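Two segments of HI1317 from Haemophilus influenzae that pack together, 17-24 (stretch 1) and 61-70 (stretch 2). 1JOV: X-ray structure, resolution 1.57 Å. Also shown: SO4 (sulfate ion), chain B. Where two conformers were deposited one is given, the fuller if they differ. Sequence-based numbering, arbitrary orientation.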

# COMPACT_ATOMS: atom_id res chain seq x y z
N GLN A 17 -6.14 -12.94 -14.90
CA GLN A 17 -5.72 -11.77 -15.67
C GLN A 17 -6.76 -10.69 -15.67
O GLN A 17 -7.88 -10.96 -16.10
CB GLN A 17 -5.53 -12.23 -17.12
CG GLN A 17 -5.25 -11.05 -17.98
CD GLN A 17 -4.31 -11.35 -19.15
OE1 GLN A 17 -3.84 -12.48 -19.33
NE2 GLN A 17 -4.02 -10.33 -19.96
N HIS A 18 -6.48 -9.50 -15.16
CA HIS A 18 -7.43 -8.39 -15.17
C HIS A 18 -6.98 -7.45 -16.25
O HIS A 18 -5.97 -6.72 -16.19
CB HIS A 18 -7.50 -7.66 -13.84
CG HIS A 18 -8.04 -8.49 -12.75
ND1 HIS A 18 -9.11 -8.04 -12.00
CD2 HIS A 18 -7.67 -9.68 -12.23
CE1 HIS A 18 -9.34 -8.92 -11.03
NE2 HIS A 18 -8.52 -9.94 -11.17
N ASN A 19 -7.75 -7.42 -17.35
CA ASN A 19 -7.33 -6.66 -18.52
C ASN A 19 -5.92 -7.12 -18.92
O ASN A 19 -5.70 -8.30 -19.28
CB ASN A 19 -7.43 -5.14 -18.37
CG ASN A 19 -8.87 -4.67 -18.33
OD1 ASN A 19 -9.77 -5.41 -18.75
ND2 ASN A 19 -9.11 -3.47 -17.76
N ASP A 20 -4.97 -6.23 -18.82
CA ASP A 20 -3.55 -6.53 -19.17
C ASP A 20 -2.70 -7.21 -18.08
O ASP A 20 -1.65 -7.78 -18.37
CB ASP A 20 -2.83 -5.22 -19.48
CG ASP A 20 -3.18 -4.67 -20.84
OD1 ASP A 20 -3.83 -5.38 -21.63
OD2 ASP A 20 -2.79 -3.52 -21.13
N ILE A 21 -3.10 -7.13 -16.81
CA ILE A 21 -2.26 -7.49 -15.70
C ILE A 21 -2.67 -8.76 -14.90
O ILE A 21 -3.84 -8.91 -14.54
CB ILE A 21 -2.30 -6.31 -14.73
CG1 ILE A 21 -1.53 -5.08 -15.24
CG2 ILE A 21 -1.76 -6.74 -13.36
CD1 ILE A 21 -1.88 -3.80 -14.51
N PRO A 22 -1.72 -9.66 -14.62
CA PRO A 22 -2.03 -10.90 -13.86
C PRO A 22 -2.15 -10.57 -12.37
O PRO A 22 -1.30 -9.77 -11.87
CB PRO A 22 -0.85 -11.80 -14.16
CG PRO A 22 0.15 -10.92 -14.81
CD PRO A 22 -0.31 -9.58 -15.01
N VAL A 23 -3.16 -11.10 -11.73
CA VAL A 23 -3.48 -10.84 -10.35
C VAL A 23 -3.73 -12.14 -9.61
O VAL A 23 -4.56 -12.97 -10.00
CB VAL A 23 -4.73 -9.91 -10.22
CG1 VAL A 23 -5.09 -9.67 -8.75
CG2 VAL A 23 -4.46 -8.60 -10.95
N LEU A 24 -3.05 -12.36 -8.49
CA LEU A 24 -3.38 -13.50 -7.71
C LEU A 24 -4.60 -13.24 -6.90
O LEU A 24 -4.72 -12.17 -6.25
CB LEU A 24 -2.25 -13.81 -6.72
CG LEU A 24 -1.05 -14.39 -7.27
CD1 LEU A 24 0.11 -14.35 -6.24
CD2 LEU A 24 -1.36 -15.84 -7.60
N GLU A 61 -9.99 2.05 -12.24
CA GLU A 61 -8.66 1.51 -12.50
C GLU A 61 -8.59 0.74 -13.85
O GLU A 61 -9.31 -0.22 -14.06
CB GLU A 61 -8.20 0.59 -11.36
CG GLU A 61 -6.89 -0.17 -11.60
CD GLU A 61 -5.68 0.71 -11.97
OE1 GLU A 61 -5.47 1.76 -11.32
OE2 GLU A 61 -4.96 0.32 -12.90
N PRO A 62 -7.68 1.22 -14.73
CA PRO A 62 -7.51 0.58 -16.06
C PRO A 62 -6.87 -0.81 -16.19
O PRO A 62 -7.00 -1.58 -17.18
CB PRO A 62 -6.70 1.64 -16.89
CG PRO A 62 -6.27 2.81 -15.92
CD PRO A 62 -6.93 2.49 -14.60
N PHE A 63 -6.14 -1.18 -15.14
CA PHE A 63 -5.31 -2.32 -15.28
C PHE A 63 -4.50 -2.53 -16.56
O PHE A 63 -4.47 -3.59 -17.16
CB PHE A 63 -6.02 -3.63 -14.97
CG PHE A 63 -6.43 -3.80 -13.56
CD1 PHE A 63 -5.55 -4.25 -12.59
CD2 PHE A 63 -7.72 -3.46 -13.19
CE1 PHE A 63 -5.97 -4.41 -11.29
CE2 PHE A 63 -8.18 -3.63 -11.87
CZ PHE A 63 -7.29 -4.12 -10.92
N LYS A 64 -3.74 -1.52 -16.89
CA LYS A 64 -2.89 -1.52 -18.04
C LYS A 64 -1.42 -1.76 -17.74
O LYS A 64 -0.82 -1.04 -16.90
CB LYS A 64 -3.03 -0.16 -18.72
CG LYS A 64 -2.04 0.10 -19.85
CD LYS A 64 -2.21 -0.86 -21.06
CE LYS A 64 -1.04 -0.72 -22.08
NZ LYS A 64 -1.09 -1.80 -23.12
N ASN A 65 -0.83 -2.70 -18.46
CA ASN A 65 0.54 -3.06 -18.22
C ASN A 65 1.44 -1.84 -18.30
O ASN A 65 1.34 -1.03 -19.22
CB ASN A 65 1.06 -4.23 -19.05
CG ASN A 65 0.99 -3.97 -20.53
OD1 ASN A 65 -0.05 -4.17 -21.16
ND2 ASN A 65 2.10 -3.54 -21.11
N GLY A 66 2.30 -1.67 -17.30
CA GLY A 66 3.17 -0.52 -17.29
C GLY A 66 2.71 0.82 -16.74
O GLY A 66 3.51 1.79 -16.70
N ASN A 67 1.44 0.90 -16.33
CA ASN A 67 0.75 2.03 -15.77
C ASN A 67 0.38 1.71 -14.29
O ASN A 67 -0.29 0.72 -14.06
CB ASN A 67 -0.55 2.20 -16.55
CG ASN A 67 -1.35 3.36 -16.10
OD1 ASN A 67 -2.40 3.19 -15.47
ND2 ASN A 67 -0.85 4.60 -16.36
N ALA A 68 0.88 2.53 -13.42
CA ALA A 68 0.77 2.28 -11.98
C ALA A 68 -0.66 2.14 -11.62
O ALA A 68 -1.50 2.92 -12.10
CB ALA A 68 1.43 3.37 -11.16
N ILE A 69 -1.00 1.13 -10.83
CA ILE A 69 -2.35 0.91 -10.39
C ILE A 69 -2.68 1.85 -9.25
O ILE A 69 -1.92 2.00 -8.30
CB ILE A 69 -2.53 -0.58 -9.92
CG1 ILE A 69 -2.36 -1.54 -11.12
CG2 ILE A 69 -3.84 -0.88 -9.15
CD1 ILE A 69 -2.02 -3.02 -10.68
N ARG A 70 -3.86 2.50 -9.31
CA ARG A 70 -4.31 3.49 -8.38
C ARG A 70 -5.07 2.85 -7.26
O ARG A 70 -6.31 2.57 -7.30
CB ARG A 70 -5.23 4.54 -9.11
CG ARG A 70 -5.72 5.58 -8.19
CD ARG A 70 -4.65 6.56 -7.59
NE ARG A 70 -4.06 7.45 -8.59
CZ ARG A 70 -2.96 8.16 -8.46
NH1 ARG A 70 -2.33 8.18 -7.28
NH2 ARG A 70 -2.50 8.93 -9.47
S SO4 B . 1.03 9.12 -9.13
O1 SO4 B . 0.58 7.89 -8.52
O2 SO4 B . 1.87 9.75 -8.16
O3 SO4 B . -0.10 10.01 -9.49
O4 SO4 B . 1.68 8.83 -10.38

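Two acceptor oxygens, Asp 20 OD2 and Asn 65 OD1, lie only 2.8 Å apart with no hydrogen bond between them, and the ammonium group of Lys 64 helps to reconcile them. Lys 64 NZ sits 3.1 Å from Asp 20 OD2 in a salt bridge and donates to Asn 65 OD1 at 3.2 Å, so one positive charge serves both oxygens. Asn 65 N adds a weak hydrogen bond to Asp 20 OD2 at 3.4 Å. The position of this carboxylate oxygen is less certain than the rest, because it is modelled too close to a carbon of the lysine chain.

The backbone framework is a tight hairpin meeting an irregular segment. In stretch 1 a type II' turn runs from His 18 to Ile 21, closed by paired backbone bonds, His 18 N to Ile 21 O (2.8 Å) and Ile 21 N to His 18 O (3.0 Å); Asn 19, at its first corner, has a positive phi of 55°. Gln 17 NE2 braces the turn by donating to Asn 19 O at 2.7 Å. Stretch 2 has no regular helix or strand, but a type II turn from Lys 64 to Asn 67 is closed by Asn 67 N to Lys 64 O at 3.0 Å. Gly 66 takes phi 85° there, where a CB would jam against the preceding carbonyl oxygen. Before this turn, Glu 61 caters to its own stretch: its OE2 accepts from Phe 63 N at 2.9 Å and its OE1 from Arg 70 N at 2.7 Å.

The hairpin tip bonds to the carbonyls of Pro 62 and Phe 63. Asn 19 ND2 donates to Pro 62 O at 2.9 Å, nearly straight at 166°, while Asp 20 N reaches Phe 63 O at 3.2 Å.

Phe 63, which has the largest area covered by the other stretch, anchors the apolar side. His 18 CB lies over one face of its ring, 4.1 Å from the centroid and 13° off the normal, a CH-pi contact; the two aromatic rings meet obliquely, with planes at 42°. Ile 21 CD1 approaches the phenyl edge, 4.2 Å from Phe 63 CD1, and also touches Ile 69 CD1 at 3.9 Å, so one methyl joins two hydrophobic neighbours. Val 23 CG2 contributes a looser contact with Phe 63 CE1 at 4.5 Å. Beyond this interface, Arg 70 NH2 binds sulfate O3 at 2.6 Å; the ion probably comes from the crystallisation liquor.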